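Side-chain contacts in ethyl acetate hydrolase (Pseudomonas veronii, PDB 5EFZ), which hydrolyses ethyl acetate and other short acetyl esters, a step in the bacterial breakdown of small methyl ketones such as 2-butanone: residues Gln77-Glu82 with Gln343-Leu348; Asp251-Arg256 with Gly336-Asp341. All blocks are in the same frame, centred on the assembly; numbering follows the deposited sequence.

Interaction 1: Gln77-Glu82 with Gln343-Leu348; sequences QIYIGE and QMLDQL
Y79 and L345 bring the two backbones nearest each other, their CA atoms 7.9 Å apart. Y79 ends helix 72-79, and I80 is the first residue to leave helical angles; L345 sits in the early turns of helix 342-356, where L348 N bonds back to M344 O.

The tyrosine ring does most of the touching. Its CE1 lies 3.6 Å from L345 CD2 and equally close to L348 CD2. Both methyls come in obliquely, from residues one turn apart, and each leucine crosses the tyrosine at about a right angle. L348 gets there with CG anti to its backbone N (chi1 180°), which points CD2 at the ring. I78 works from next door: its CG2 sits over the centre of one face of the Y79 ring, 3.4 Å above the plane, and also reaches L345 CD2 at 4.0 Å. The phenol OH makes a weak hydrogen bond to L337 O. With an alanine in place of Y79, L345 and L348 would probably face a gap, and L337 O would lose this donor.

Across the two segments the contact is wholly apolar, held by van der Waals contact, with the ring's polar end satisfied by a third piece of chain.

Interaction 2: Asp251-Arg256 with Gly336-Asp341; sequences DGFMKR and GLFGTD
The aromatic contact is between F253, on helix 246-258, and F338, in the loop that leads to helix 342-356. F253 CE1 and F338 CD2 are 4.2 Å apart, and the two rings meet edge to edge. CG of F253 lies anti to the backbone N (chi1 -171°), which carries the ring towards the loop. F249 also meets the F253 ring, and Y257 that of F338.

A looser apolar touch comes from T340, whose CG2 is 4.4 Å from F253 CZ, oblique to the ring. The threonine OG1 is hydrogen-bonded to D332.

No polar pair links the two segments. On the helix, K255 NZ forms a salt bridge to D251 OD1 at 3.4 Å, whose hydrogen bond is weak. In the loop, G339 N bonds to G336 O at 3.1 Å, closing a type I beta turn with L337 and F338 at its corners; D341, at the N-cap of helix 342-356, bonds through OD1 to M344 N.

The loop follows closely on the inferred catalytic H334, and the F338 side chain is about 8 Å from that of S151, the inferred nucleophile: a helix outside the central sheet meets the histidine loop of an alpha/beta hydrolase, near its active site.

The centres of interactions 1 and 2 lie 16 Å apart, joined by the short run 336-348, which passes from the loop after the inferred catalytic H334 into helix 342-356. Along the chain the order is 77-82, 251-256, 336-341, 343-348, so interaction 1 encloses interaction 2. They also touch directly: I78 CG2 packs on G339 CA at 3.6 Å, and M344 CE lies beside G336 O. Helix 72-79 follows sheet strand 61-65, whereas helix 246-258 belongs to the helical region between strands 170-174 and 296-300. Loop 336-341 thus lies between helix 72-79 of the core and helix 246-258 of the inserted helical region, close to the inferred triad.

Interaction 1: Gln77-Glu82 with Gln343-Leu348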
ATOM      1  N   GLN A  77     -13.287  23.195  -7.954  1.00 22.00           N
ATOM      2  CA  GLN A  77     -11.974  23.680  -8.322  1.00 25.83           C
ATOM      3  C   GLN A  77     -11.268  22.794  -9.362  1.00 24.96           C
ATOM      4  O   GLN A  77     -10.561  23.304 -10.218  1.00 25.56           O
ATOM      5  CB  GLN A  77     -11.089  23.798  -7.069  1.00 25.90           C
ATOM      6  CG  GLN A  77     -11.490  24.968  -6.181  1.00 35.12           C
ATOM      7  CD  GLN A  77     -10.655  25.063  -4.922  1.00 41.86           C
ATOM      8  OE1 GLN A  77     -10.173  24.049  -4.395  1.00 43.02           O
ATOM      9  NE2 GLN A  77     -10.478  26.280  -4.426  1.00 46.51           N
ATOM     10  N   ILE A  78     -11.446  21.484  -9.262  1.00 23.51           N
ATOM     11  CA  ILE A  78     -10.653  20.568 -10.098  1.00 24.08           C
ATOM     12  C   ILE A  78     -11.350  20.259 -11.427  1.00 22.78           C
ATOM     13  O   ILE A  78     -10.690  20.136 -12.466  1.00 25.15           O
ATOM     14  CB  ILE A  78     -10.356  19.266  -9.326  1.00 23.20           C
ATOM     15  CG1 ILE A  78      -9.574  19.594  -8.045  1.00 23.64           C
ATOM     16  CG2 ILE A  78      -9.573  18.251 -10.195  1.00 22.77           C
ATOM     17  CD1 ILE A  78      -9.615  18.483  -7.024  1.00 23.25           C
ATOM     18  N   TYR A  79     -12.678  20.191 -11.413  1.00 19.96           N
ATOM     19  CA  TYR A  79     -13.417  19.592 -12.540  1.00 18.81           C
ATOM     20  C   TYR A  79     -14.403  20.492 -13.286  1.00 20.34           C
ATOM     21  O   TYR A  79     -14.708  20.239 -14.463  1.00 20.81           O
ATOM     22  CB  TYR A  79     -14.178  18.358 -12.041  1.00 17.05           C
ATOM     23  CG  TYR A  79     -13.244  17.289 -11.527  1.00 16.80           C
ATOM     24  CD1 TYR A  79     -12.515  16.524 -12.397  1.00 17.87           C
ATOM     25  CD2 TYR A  79     -13.115  17.045 -10.153  1.00 18.56           C
ATOM     26  CE1 TYR A  79     -11.619  15.553 -11.947  1.00 21.18           C
ATOM     27  CE2 TYR A  79     -12.239  16.059  -9.681  1.00 19.92           C
ATOM     28  CZ  TYR A  79     -11.495  15.319 -10.582  1.00 21.86           C
ATOM     29  OH  TYR A  79     -10.609  14.357 -10.131  1.00 21.56           O
ATOM     30  N   ILE A  80     -14.903  21.535 -12.639  1.00 20.25           N
ATOM     31  CA  ILE A  80     -15.989  22.320 -13.246  1.00 19.53           C
ATOM     32  C   ILE A  80     -15.498  23.615 -13.878  1.00 24.65           C
ATOM     33  O   ILE A  80     -14.714  24.343 -13.272  1.00 28.53           O
ATOM     34  CB  ILE A  80     -17.083  22.632 -12.191  1.00 25.59           C
ATOM     35  CG1 ILE A  80     -17.675  21.325 -11.665  1.00 24.60           C
ATOM     36  CG2 ILE A  80     -18.153  23.590 -12.790  1.00 21.63           C
ATOM     37  CD1 ILE A  80     -18.672  21.518 -10.483  1.00 25.70           C
ATOM     38  N   GLY A  81     -15.937  23.901 -15.113  1.00 21.52           N
ATOM     39  CA  GLY A  81     -15.563  25.154 -15.739  1.00 24.57           C
ATOM     40  C   GLY A  81     -15.922  25.227 -17.214  1.00 28.68           C
ATOM     41  O   GLY A  81     -16.165  24.210 -17.877  1.00 27.63           O
ATOM     42  N   GLU A  82     -15.936  26.432 -17.751  1.00 32.59           N
ATOM     43  CA  GLU A  82     -16.368  26.584 -19.131  1.00 39.75           C
ATOM     44  C   GLU A  82     -15.548  25.790 -20.165  1.00 41.51           C
ATOM     45  O   GLU A  82     -16.110  25.254 -21.112  1.00 46.56           O
ATOM     46  CB  GLU A  82     -16.415  28.064 -19.496  1.00 45.45           C
ATOM     47  CG  GLU A  82     -17.695  28.686 -18.964  1.00 48.71           C
ATOM     48  CD  GLU A  82     -18.040  30.024 -19.577  1.00 54.61           C
ATOM     49  OE1 GLU A  82     -17.256  30.556 -20.400  1.00 58.81           O
ATOM     50  OE2 GLU A  82     -19.122  30.536 -19.228  1.00 54.99           O
ATOM     51  N   GLN A 343      -2.564  15.818 -17.517  1.00 19.80           N
ATOM     52  CA  GLN A 343      -2.797  14.855 -18.623  1.00 21.49           C
ATOM     53  C   GLN A 343      -4.036  14.022 -18.334  1.00 20.79           C
ATOM     54  O   GLN A 343      -4.874  13.771 -19.205  1.00 22.57           O
ATOM     55  CB  GLN A 343      -1.609  13.890 -18.832  1.00 23.17           C
ATOM     56  CG  GLN A 343      -0.347  14.507 -19.330  1.00 32.66           C
ATOM     57  CD  GLN A 343      -0.277  14.698 -20.848  1.00 34.26           C
ATOM     58  OE1 GLN A 343      -0.364  15.818 -21.320  1.00 38.74           O
ATOM     59  NE2 GLN A 343      -0.009  13.622 -21.600  1.00 33.77           N
ATOM     60  N   MET A 344      -4.111  13.540 -17.104  1.00 17.60           N
ATOM     61  CA  MET A 344      -5.248  12.754 -16.665  1.00 16.26           C
ATOM     62  C   MET A 344      -6.554  13.551 -16.722  1.00 18.82           C
ATOM     63  O   MET A 344      -7.573  13.041 -17.189  1.00 18.78           O
ATOM     64  CB  MET A 344      -5.005  12.230 -15.241  1.00 17.60           C
ATOM     65  CG  MET A 344      -5.938  11.106 -14.838  1.00 25.33           C
ATOM     66  SD  MET A 344      -6.363  11.148 -13.076  1.00 35.86           S
ATOM     67  CE  MET A 344      -7.457  12.589 -13.236  1.00 25.40           C
ATOM     68  N   LEU A 345      -6.543  14.799 -16.263  1.00 19.31           N
ATOM     69  CA  LEU A 345      -7.729  15.672 -16.420  1.00 19.35           C
ATOM     70  C   LEU A 345      -8.142  15.841 -17.891  1.00 21.21           C
ATOM     71  O   LEU A 345      -9.335  15.888 -18.192  1.00 18.61           O
ATOM     72  CB  LEU A 345      -7.478  17.056 -15.812  1.00 17.83           C
ATOM     73  CG  LEU A 345      -7.322  17.012 -14.263  1.00 19.37           C
ATOM     74  CD1 LEU A 345      -7.110  18.397 -13.712  1.00 20.54           C
ATOM     75  CD2 LEU A 345      -8.522  16.368 -13.568  1.00 21.78           C
ATOM     76  N   ASP A 346      -7.155  15.953 -18.787  1.00 19.82           N
ATOM     77  CA  ASP A 346      -7.449  16.107 -20.205  1.00 23.43           C
ATOM     78  C   ASP A 346      -8.108  14.826 -20.735  1.00 22.15           C
ATOM     79  O   ASP A 346      -9.108  14.898 -21.456  1.00 20.62           O
ATOM     80  CB  ASP A 346      -6.175  16.451 -20.972  1.00 29.27           C
ATOM     81  CG  ASP A 346      -6.436  16.770 -22.421  1.00 40.79           C
ATOM     82  OD1 ASP A 346      -6.932  17.878 -22.705  1.00 45.36           O
ATOM     83  OD2 ASP A 346      -6.126  15.909 -23.280  1.00 44.60           O
ATOM     84  N   GLN A 347      -7.584  13.656 -20.348  1.00 19.09           N
ATOM     85  CA  GLN A 347      -8.225  12.402 -20.769  1.00 20.91           C
ATOM     86  C   GLN A 347      -9.648  12.311 -20.258  1.00 21.25           C
ATOM     87  O   GLN A 347     -10.581  11.895 -20.975  1.00 20.27           O
ATOM     88  CB  GLN A 347      -7.454  11.188 -20.259  1.00 21.62           C
ATOM     89  CG  GLN A 347      -6.006  11.104 -20.619  1.00 26.89           C
ATOM     90  CD  GLN A 347      -5.346  10.000 -19.786  1.00 28.01           C
ATOM     91  OE1 GLN A 347      -5.906   8.896 -19.640  1.00 27.91           O
ATOM     92  NE2 GLN A 347      -4.189  10.307 -19.206  1.00 24.47           N
ATOM     93  N   LEU A 348      -9.829  12.678 -18.995  1.00 19.65           N
ATOM     94  CA  LEU A 348     -11.145  12.574 -18.394  1.00 19.33           C
ATOM     95  C   LEU A 348     -12.159  13.453 -19.110  1.00 21.32           C
ATOM     96  O   LEU A 348     -13.309  13.033 -19.326  1.00 20.50           O
ATOM     97  CB  LEU A 348     -11.087  12.967 -16.911  1.00 19.06           C
ATOM     98  CG  LEU A 348     -12.434  12.895 -16.184  1.00 20.46           C
ATOM     99  CD1 LEU A 348     -12.990  11.474 -16.230  1.00 18.88           C
ATOM    100  CD2 LEU A 348     -12.258  13.327 -14.734  1.00 18.48           C
TER

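Interaction 2: Asp251-Arg256 with Gly336-Asp341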
ATOM      1  N   ASP A 251       5.024  16.405   4.749  1.00 26.50           N
ATOM      2  CA  ASP A 251       4.702  17.470   5.685  1.00 31.83           C
ATOM      3  C   ASP A 251       3.875  18.602   5.056  1.00 32.62           C
ATOM      4  O   ASP A 251       2.902  19.061   5.653  1.00 33.11           O
ATOM      5  CB  ASP A 251       5.973  18.068   6.299  1.00 32.87           C
ATOM      6  CG  ASP A 251       6.714  17.088   7.179  1.00 36.32           C
ATOM      7  OD1 ASP A 251       6.172  15.994   7.471  1.00 36.21           O
ATOM      8  OD2 ASP A 251       7.854  17.416   7.571  1.00 39.21           O
ATOM      9  N   GLY A 252       4.273  19.046   3.865  1.00 28.32           N
ATOM     10  CA  GLY A 252       3.716  20.254   3.279  1.00 29.53           C
ATOM     11  C   GLY A 252       2.458  20.067   2.464  1.00 28.03           C
ATOM     12  O   GLY A 252       1.703  21.009   2.276  1.00 30.55           O
ATOM     13  N   PHE A 253       2.235  18.861   1.965  1.00 26.88           N
ATOM     14  CA  PHE A 253       1.036  18.545   1.199  1.00 25.90           C
ATOM     15  C   PHE A 253       0.088  17.653   2.036  1.00 24.71           C
ATOM     16  O   PHE A 253      -1.066  18.018   2.323  1.00 26.31           O
ATOM     17  CB  PHE A 253       1.432  17.848  -0.126  1.00 28.14           C
ATOM     18  CG  PHE A 253       0.291  17.648  -1.108  1.00 31.94           C
ATOM     19  CD1 PHE A 253      -0.693  16.710  -0.880  1.00 32.67           C
ATOM     20  CD2 PHE A 253       0.251  18.369  -2.292  1.00 36.73           C
ATOM     21  CE1 PHE A 253      -1.734  16.515  -1.789  1.00 33.22           C
ATOM     22  CE2 PHE A 253      -0.775  18.185  -3.219  1.00 38.42           C
ATOM     23  CZ  PHE A 253      -1.773  17.251  -2.970  1.00 35.99           C
ATOM     24  N   MET A 254       0.565  16.481   2.427  1.00 22.07           N
ATOM     25  CA  MET A 254      -0.338  15.444   2.953  1.00 19.45           C
ATOM     26  C   MET A 254      -0.736  15.705   4.410  1.00 19.03           C
ATOM     27  O   MET A 254      -1.905  15.668   4.728  1.00 16.58           O
ATOM     28  CB  MET A 254       0.322  14.055   2.840  1.00 18.28           C
ATOM     29  CG  MET A 254       0.661  13.627   1.366  1.00 17.54           C
ATOM     30  SD  MET A 254      -0.858  13.371   0.431  1.00 20.24           S
ATOM     31  CE  MET A 254      -1.627  12.035   1.319  1.00 17.44           C
ATOM     32  N   LYS A 255       0.238  15.927   5.296  1.00 20.80           N
ATOM     33  CA  LYS A 255      -0.125  16.239   6.675  1.00 20.13           C
ATOM     34  C   LYS A 255      -0.977  17.513   6.747  1.00 22.10           C
ATOM     35  O   LYS A 255      -1.944  17.593   7.491  1.00 21.21           O
ATOM     36  CB  LYS A 255       1.122  16.396   7.543  1.00 20.39           C
ATOM     37  CG  LYS A 255       1.841  15.068   7.805  1.00 24.42           C
ATOM     38  CD  LYS A 255       3.027  15.220   8.759  1.00 29.92           C
ATOM     39  CE  LYS A 255       3.701  13.870   9.000  1.00 30.74           C
ATOM     40  NZ  LYS A 255       4.868  14.046   9.897  1.00 35.75           N
ATOM     41  N   ARG A 256      -0.596  18.505   5.955  1.00 21.42           N
ATOM     42  CA  ARG A 256      -1.302  19.788   5.963  1.00 22.73           C
ATOM     43  C   ARG A 256      -2.757  19.624   5.506  1.00 22.52           C
ATOM     44  O   ARG A 256      -3.650  20.293   6.033  1.00 24.04           O
ATOM     45  CB  ARG A 256      -0.553  20.795   5.079  1.00 32.48           C
ATOM     46  CG  ARG A 256      -1.185  22.171   4.989  1.00 40.54           C
ATOM     47  CD  ARG A 256      -0.288  23.174   4.227  1.00 50.76           C
ATOM     48  NE  ARG A 256       0.941  23.445   4.978  1.00 58.99           N
ATOM     49  CZ  ARG A 256       2.142  23.666   4.441  1.00 64.82           C
ATOM     50  NH1 ARG A 256       2.306  23.693   3.121  1.00 67.03           N
ATOM     51  NH2 ARG A 256       3.183  23.889   5.231  1.00 67.03           N
ATOM     52  N   GLY A 336      -4.507  11.228  -7.840  1.00 17.28           N
ATOM     53  CA  GLY A 336      -4.672  11.971  -9.089  1.00 18.91           C
ATOM     54  C   GLY A 336      -6.078  12.571  -9.149  1.00 19.27           C
ATOM     55  O   GLY A 336      -6.321  13.492  -9.916  1.00 20.69           O
ATOM     56  N   LEU A 337      -7.003  12.096  -8.309  1.00 17.88           N
ATOM     57  CA  LEU A 337      -8.322  12.727  -8.229  1.00 15.97           C
ATOM     58  C   LEU A 337      -8.220  14.182  -7.772  1.00 17.69           C
ATOM     59  O   LEU A 337      -9.110  14.981  -8.049  1.00 19.44           O
ATOM     60  CB  LEU A 337      -9.250  11.964  -7.274  1.00 17.63           C
ATOM     61  CG  LEU A 337      -9.780  10.608  -7.758  1.00 17.67           C
ATOM     62  CD1 LEU A 337     -10.451   9.874  -6.591  1.00 17.02           C
ATOM     63  CD2 LEU A 337     -10.760  10.793  -8.933  1.00 19.52           C
ATOM     64  N   PHE A 338      -7.144  14.513  -7.055  1.00 15.85           N
ATOM     65  CA  PHE A 338      -6.949  15.853  -6.520  1.00 17.40           C
ATOM     66  C   PHE A 338      -6.530  16.866  -7.608  1.00 19.07           C
ATOM     67  O   PHE A 338      -6.326  18.050  -7.323  1.00 19.88           O
ATOM     68  CB  PHE A 338      -5.901  15.824  -5.411  1.00 20.36           C
ATOM     69  CG  PHE A 338      -6.435  15.319  -4.087  1.00 25.15           C
ATOM     70  CD1 PHE A 338      -7.732  14.793  -3.988  1.00 27.26           C
ATOM     71  CD2 PHE A 338      -5.650  15.391  -2.941  1.00 30.26           C
ATOM     72  CE1 PHE A 338      -8.240  14.331  -2.760  1.00 29.51           C
ATOM     73  CE2 PHE A 338      -6.155  14.963  -1.701  1.00 27.22           C
ATOM     74  CZ  PHE A 338      -7.439  14.430  -1.611  1.00 29.12           C
ATOM     75  N   GLY A 339      -6.423  16.413  -8.839  1.00 19.00           N
ATOM     76  CA  GLY A 339      -6.105  17.326  -9.927  1.00 17.39           C
ATOM     77  C   GLY A 339      -4.630  17.658 -10.105  1.00 18.24           C
ATOM     78  O   GLY A 339      -4.293  18.679 -10.698  1.00 19.55           O
ATOM     79  N   THR A 340      -3.745  16.798  -9.608  1.00 15.26           N
ATOM     80  CA  THR A 340      -2.311  16.983  -9.764  1.00 15.69           C
ATOM     81  C   THR A 340      -1.778  16.718 -11.179  1.00 17.49           C
ATOM     82  O   THR A 340      -0.703  17.210 -11.554  1.00 16.98           O
ATOM     83  CB  THR A 340      -1.549  16.038  -8.795  1.00 19.86           C
ATOM     84  OG1 THR A 340      -2.104  14.718  -8.912  1.00 19.98           O
ATOM     85  CG2 THR A 340      -1.747  16.523  -7.349  1.00 17.65           C
ATOM     86  N   ASP A 341      -2.513  15.913 -11.935  1.00 17.25           N
ATOM     87  CA  ASP A 341      -2.070  15.408 -13.225  1.00 17.59           C
ATOM     88  C   ASP A 341      -2.968  15.972 -14.338  1.00 20.37           C
ATOM     89  O   ASP A 341      -4.097  15.491 -14.567  1.00 16.47           O
ATOM     90  CB  ASP A 341      -2.100  13.886 -13.231  1.00 14.71           C
ATOM     91  CG  ASP A 341      -1.593  13.301 -14.540  1.00 18.63           C
ATOM     92  OD1 ASP A 341      -1.441  14.032 -15.556  1.00 21.24           O
ATOM     93  OD2 ASP A 341      -1.359  12.081 -14.570  1.00 20.51           O
TER